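Local coordinates for protein malonate decarboxylase subunit alpha (Acinetobacter baumannii ATCC 17978, PDB 6MPR) that probably serves as the acyl-carrier-protein transferase subunit of malonate decarboxylase, exchanging acetyl for malonyl on the carrier protein before decarboxylation, at residues 323-326 and 327-330; 305-308 and 309-313. All coordinates share one frame; numbering follows the deposited sequence.

Contact 1. Residues 323-326 and 327-330; sequences TELG and MEKY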
ATOM      1  N   THR A 323     -14.218 -11.872  -5.342  1.00 12.48           N
ATOM      2  CA  THR A 323     -15.625 -12.248  -5.281  1.00 16.84           C
ATOM      3  C   THR A 323     -15.844 -13.299  -4.194  1.00  9.83           C
ATOM      4  O   THR A 323     -14.935 -13.662  -3.441  1.00 10.84           O
ATOM      5  CB  THR A 323     -16.087 -12.794  -6.636  1.00 19.27           C
ATOM      6  OG1 THR A 323     -17.510 -12.804  -6.679  1.00 20.07           O
ATOM      7  CG2 THR A 323     -15.584 -14.239  -6.848  1.00 17.11           C
ATOM      8  N   GLU A 324     -17.075 -13.793  -4.090  1.00 10.32           N
ATOM      9  CA  GLU A 324     -17.291 -15.121  -3.520  1.00 13.70           C
ATOM     10  C   GLU A 324     -18.329 -15.831  -4.371  1.00 12.79           C
ATOM     11  O   GLU A 324     -19.315 -15.220  -4.792  1.00 12.22           O
ATOM     12  CB  GLU A 324     -17.734 -15.109  -2.044  1.00 10.30           C
ATOM     13  CG  GLU A 324     -18.058 -16.506  -1.483  1.00 12.80           C
ATOM     14  CD  GLU A 324     -16.877 -17.505  -1.573  1.00 22.40           C
ATOM     15  OE1 GLU A 324     -16.224 -17.643  -2.628  1.00 25.61           O
ATOM     16  OE2 GLU A 324     -16.608 -18.182  -0.574  1.00 20.10           O
ATOM     17  N   LEU A 325     -18.075 -17.108  -4.660  1.00 10.64           N
ATOM     18  CA  LEU A 325     -18.962 -17.859  -5.538  1.00 10.96           C
ATOM     19  C   LEU A 325     -20.364 -17.945  -4.947  1.00 11.14           C
ATOM     20  O   LEU A 325     -20.546 -18.186  -3.747  1.00 14.66           O
ATOM     21  CB  LEU A 325     -18.412 -19.266  -5.776  1.00 15.27           C
ATOM     22  CG  LEU A 325     -17.058 -19.375  -6.470  1.00 19.79           C
ATOM     23  CD1 LEU A 325     -16.816 -20.836  -6.770  1.00 19.23           C
ATOM     24  CD2 LEU A 325     -17.023 -18.528  -7.747  1.00 26.58           C
ATOM     25  N   GLY A 326     -21.363 -17.752  -5.806  1.00 11.54           N
ATOM     26  CA  GLY A 326     -22.745 -17.730  -5.372  1.00 13.22           C
ATOM     27  C   GLY A 326     -23.238 -16.406  -4.830  1.00 14.07           C
ATOM     28  O   GLY A 326     -24.444 -16.265  -4.606  1.00 15.09           O
ATOM     29  N   MET A 327     -22.351 -15.429  -4.597  1.00 12.39           N
ATOM     30  CA  MET A 327     -22.742 -14.149  -4.026  1.00 12.94           C
ATOM     31  C   MET A 327     -22.880 -13.051  -5.072  1.00 18.76           C
ATOM     32  O   MET A 327     -23.244 -11.925  -4.723  1.00 14.53           O
ATOM     33  CB  MET A 327     -21.721 -13.709  -2.961  1.00 14.65           C
ATOM     34  CG  MET A 327     -21.811 -14.531  -1.679  1.00 12.94           C
ATOM     35  SD  MET A 327     -23.263 -14.123  -0.699  1.00 12.94           S
ATOM     36  CE  MET A 327     -22.710 -12.540  -0.065  1.00 14.79           C
ATOM     37  N   GLU A 328     -22.597 -13.343  -6.345  1.00 14.95           N
ATOM     38  CA  GLU A 328     -22.525 -12.268  -7.331  1.00 18.50           C
ATOM     39  C   GLU A 328     -23.868 -11.562  -7.506  1.00 14.43           C
ATOM     40  O   GLU A 328     -23.915 -10.334  -7.647  1.00 16.39           O
ATOM     41  CB  GLU A 328     -22.032 -12.823  -8.663  1.00 17.62           C
ATOM     42  CG  GLU A 328     -20.681 -13.513  -8.574  1.00 28.18           C
ATOM     43  CD  GLU A 328     -20.764 -14.986  -8.147  1.00 36.39           C
ATOM     44  OE1 GLU A 328     -21.883 -15.499  -7.880  1.00 27.33           O
ATOM     45  OE2 GLU A 328     -19.693 -15.630  -8.076  1.00 44.19           O
ATOM     46  N   LYS A 329     -24.970 -12.311  -7.515  1.00 16.14           N
ATOM     47  CA  LYS A 329     -26.271 -11.684  -7.735  1.00 16.17           C
ATOM     48  C   LYS A 329     -26.733 -10.901  -6.507  1.00 20.25           C
ATOM     49  O   LYS A 329     -27.379  -9.857  -6.643  1.00 17.72           O
ATOM     50  CB  LYS A 329     -27.302 -12.744  -8.125  1.00 17.06           C
ATOM     51  N   TYR A 330     -26.424 -11.399  -5.303  1.00 11.64           N
ATOM     52  CA  TYR A 330     -26.680 -10.647  -4.078  1.00 11.58           C
ATOM     53  C   TYR A 330     -25.898  -9.343  -4.074  1.00 12.99           C
ATOM     54  O   TYR A 330     -26.449  -8.264  -3.816  1.00 13.74           O
ATOM     55  CB  TYR A 330     -26.294 -11.496  -2.865  1.00 12.22           C
ATOM     56  CG  TYR A 330     -26.475 -10.801  -1.534  1.00 12.25           C
ATOM     57  CD1 TYR A 330     -27.734 -10.684  -0.970  1.00 11.97           C
ATOM     58  CD2 TYR A 330     -25.385 -10.273  -0.840  1.00 10.85           C
ATOM     59  CE1 TYR A 330     -27.906 -10.059   0.246  1.00 13.74           C
ATOM     60  CE2 TYR A 330     -25.550  -9.640   0.371  1.00 14.13           C
ATOM     61  CZ  TYR A 330     -26.815  -9.534   0.914  1.00 11.44           C
ATOM     62  OH  TYR A 330     -26.998  -8.925   2.131  1.00 14.65           O
TER
HETATM   63  O   HOH W   1     -17.859 -14.411  -9.507  1.00 23.65           O
HETATM   64  O   HOH W   2     -25.787 -14.100  -5.403  1.00 26.50           O
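Glu324 and Met327 close a type II beta turn, Met327 N giving its hydrogen to Glu324 O at 3.0 Å, and the chain then passes straight into helix 328-332. Gly326 takes the third position of the turn with a positive phi of 84°, a conformation suited to a residue without a CB.

A side chain from the first turn of the helix folds back over this reversal. Glu328 has CG beside its own backbone N and bends at chi2 (85°), which swings the carboxylate over the turn. There OE2 lies 3.5 Å from Leu325 CA, with the Leu325 side chain alongside and pointing the same way. A water donates to Glu328 OE2 and also bonds to Thr323 OG1, tying the residue before the turn to the one after it. A second water receives a hydrogen from Tyr330 N and donates to Gly326 O, so an amide at the helix start is joined to the turn.

Met327 and Glu324 touch modestly, CG to CB at 4.1 Å, and from there the two side chains diverge. Both oxygens of the Glu324 carboxylate are held: OE2 by Thr236 OG1 and Phe235 N, and OE1 by Leu325 N, which reaches it at 2.8 Å from the anti side, 31° out of the carboxylate plane.

Contact 2. Residues 305-308 and 309-313; sequences TLIP and AIETG
Thr312 holds Pro308 O with two donors: OG1 at 2.8 Å and the backbone N at 3.0 Å, approaching from opposite faces of the carbonyl plane. The hydroxyl gets there because Thr312 OG1 stands between its backbone N and carbonyl carbon (chi1 51°), the rotation that turns it back over the last turn of the helix. This double grip closes the C-terminal end of helix 307-311, where Gly313, with positive phi, completes a Schellman motif and sends its N-H to Ile310 O at 3.1 Å.

Two helical bonds precede the cap, Glu311 N to Ile307 O at 2.8 Å and Ile310 N to Leu306 O at 3.0 Å. Near the other end, a water accepts from Ala309 N and donates to Thr305 O, linking backbone groups four residues apart in place of a direct bond. The Glu311 carboxylate reaches beyond the helix to Tyr330 and, through OE2, to a salt bridge with Arg334; its CG runs beside Ile307 CG2 at 3.9 Å.

On another flank the Leu306 side chain meets two residues of the next turn: CD1 rests on Ala309 CB at 4.0 Å, and CG meets Ile310 CG1 at 4.1 Å, the leucine and isoleucine crossing at about a right angle.

The short helix links strands 297-299 and 317-319 in a beta-alpha-beta unit at one edge of the mixed sheet. Thr305, Leu306, Pro308 and Thr312 touch helix 272-287, Ile307, Pro308 and Thr312 reach Trp553 of helix 547-553, and Ile310 and Glu311 pack on Trp20 of the second subunit.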
ATOM      1  N   THR A 305     -21.688 -15.273   5.321  1.00 12.51           N
ATOM      2  CA  THR A 305     -22.051 -15.124   6.725  1.00 11.08           C
ATOM      3  C   THR A 305     -22.237 -13.670   7.137  1.00 15.11           C
ATOM      4  O   THR A 305     -22.720 -13.423   8.248  1.00 14.26           O
ATOM      5  CB  THR A 305     -21.010 -15.779   7.635  1.00 11.38           C
ATOM      6  OG1 THR A 305     -19.706 -15.242   7.372  1.00 12.95           O
ATOM      7  CG2 THR A 305     -21.003 -17.281   7.435  1.00 13.89           C
ATOM      8  N   LEU A 306     -21.878 -12.704   6.277  1.00 11.87           N
ATOM      9  CA  LEU A 306     -22.184 -11.301   6.536  1.00 12.56           C
ATOM     10  C   LEU A 306     -23.585 -10.899   6.083  1.00 16.65           C
ATOM     11  O   LEU A 306     -24.018  -9.783   6.382  1.00 12.85           O
ATOM     12  CB  LEU A 306     -21.140 -10.388   5.852  1.00 10.78           C
ATOM     13  CG  LEU A 306     -21.000  -8.955   6.373  1.00 12.26           C
ATOM     14  CD1 LEU A 306     -20.456  -8.975   7.800  1.00 16.38           C
ATOM     15  CD2 LEU A 306     -20.076  -8.148   5.450  1.00 12.43           C
ATOM     16  N   ILE A 307     -24.314 -11.774   5.386  1.00 12.58           N
ATOM     17  CA  ILE A 307     -25.630 -11.390   4.860  1.00 11.40           C
ATOM     18  C   ILE A 307     -26.572 -10.868   5.948  1.00 11.86           C
ATOM     19  O   ILE A 307     -27.178  -9.807   5.747  1.00 11.97           O
ATOM     20  CB  ILE A 307     -26.231 -12.540   4.042  1.00 11.76           C
ATOM     21  CG1 ILE A 307     -25.415 -12.736   2.747  1.00 11.34           C
ATOM     22  CG2 ILE A 307     -27.699 -12.269   3.714  1.00 12.34           C
ATOM     23  CD1 ILE A 307     -25.867 -13.913   1.908  1.00 12.36           C
ATOM     24  N   PRO A 308     -26.739 -11.534   7.096  1.00 13.64           N
ATOM     25  CA  PRO A 308     -27.669 -10.981   8.098  1.00 12.92           C
ATOM     26  C   PRO A 308     -27.252  -9.602   8.606  1.00 12.40           C
ATOM     27  O   PRO A 308     -28.107  -8.729   8.802  1.00 14.25           O
ATOM     28  CB  PRO A 308     -27.658 -12.050   9.204  1.00 13.01           C
ATOM     29  CG  PRO A 308     -27.330 -13.316   8.474  1.00 12.98           C
ATOM     30  CD  PRO A 308     -26.286 -12.890   7.474  1.00 13.14           C
ATOM     31  N   ALA A 309     -25.953  -9.378   8.811  1.00 11.87           N
ATOM     32  CA  ALA A 309     -25.467  -8.061   9.220  1.00 14.63           C
ATOM     33  C   ALA A 309     -25.727  -6.999   8.151  1.00 14.96           C
ATOM     34  O   ALA A 309     -25.964  -5.832   8.482  1.00 13.33           O
ATOM     35  CB  ALA A 309     -23.967  -8.136   9.540  1.00 13.97           C
ATOM     36  N   ILE A 310     -25.643  -7.363   6.863  1.00 11.29           N
ATOM     37  CA  ILE A 310     -26.012  -6.413   5.817  1.00 11.29           C
ATOM     38  C   ILE A 310     -27.511  -6.155   5.844  1.00 11.93           C
ATOM     39  O   ILE A 310     -27.960  -5.006   5.817  1.00 14.41           O
ATOM     40  CB  ILE A 310     -25.587  -6.928   4.435  1.00 11.56           C
ATOM     41  CG1 ILE A 310     -24.069  -7.067   4.354  1.00 11.09           C
ATOM     42  CG2 ILE A 310     -26.096  -5.986   3.343  1.00 12.87           C
ATOM     43  CD1 ILE A 310     -23.632  -7.826   3.111  1.00 13.17           C
ATOM     44  N   GLU A 311     -28.308  -7.226   5.890  1.00 13.03           N
ATOM     45  CA  GLU A 311     -29.756  -7.065   5.764  1.00 15.09           C
ATOM     46  C   GLU A 311     -30.348  -6.272   6.917  1.00 18.82           C
ATOM     47  O   GLU A 311     -31.371  -5.595   6.734  1.00 14.81           O
ATOM     48  CB  GLU A 311     -30.436  -8.432   5.670  1.00 17.85           C
ATOM     49  CG  GLU A 311     -30.082  -9.211   4.408  1.00 18.10           C
ATOM     50  CD  GLU A 311     -30.418  -8.439   3.142  1.00 15.45           C
ATOM     51  OE1 GLU A 311     -31.609  -8.164   2.908  1.00 17.22           O
ATOM     52  OE2 GLU A 311     -29.480  -8.089   2.391  1.00 21.10           O
ATOM     53  N   THR A 312     -29.753  -6.359   8.110  1.00 13.27           N
ATOM     54  CA  THR A 312     -30.290  -5.625   9.254  1.00 16.85           C
ATOM     55  C   THR A 312     -29.696  -4.235   9.408  1.00 15.45           C
ATOM     56  O   THR A 312     -30.017  -3.552  10.390  1.00 21.49           O
ATOM     57  CB  THR A 312     -30.079  -6.404  10.558  1.00 18.22           C
ATOM     58  OG1 THR A 312     -28.703  -6.793  10.667  1.00 15.56           O
ATOM     59  CG2 THR A 312     -30.964  -7.649  10.600  1.00 14.34           C
ATOM     60  N   GLY A 313     -28.847  -3.798   8.482  1.00 15.74           N
ATOM     61  CA  GLY A 313     -28.383  -2.420   8.467  1.00 20.89           C
ATOM     62  C   GLY A 313     -27.110  -2.129   9.234  1.00 16.92           C
ATOM     63  O   GLY A 313     -26.799  -0.951   9.441  1.00 16.10           O
TER
HETATM   64  O   HOH W   3     -24.164 -11.556   9.496  1.00 12.29           O

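Contact 2 comes first along the chain; strand 317-319, the outermost of the mixed sheet at that end, follows it, and a loop then leads into the turn and helix of contact 1. Their centres lie about 14 Å apart, on the same side of the centre of the chain. From the turn ahead of helix 328-332, Met327 SD packs on Ile307 CD1 at 3.7 Å; from the helix itself, Tyr330 comes against Ile310, its OH 2.6 Å from Glu311 OE2 in a probable hydrogen bond. The helix before edge strand 317-319 and the turn and helix after it are thus held against each other, and contact 2 also borders the second subunit.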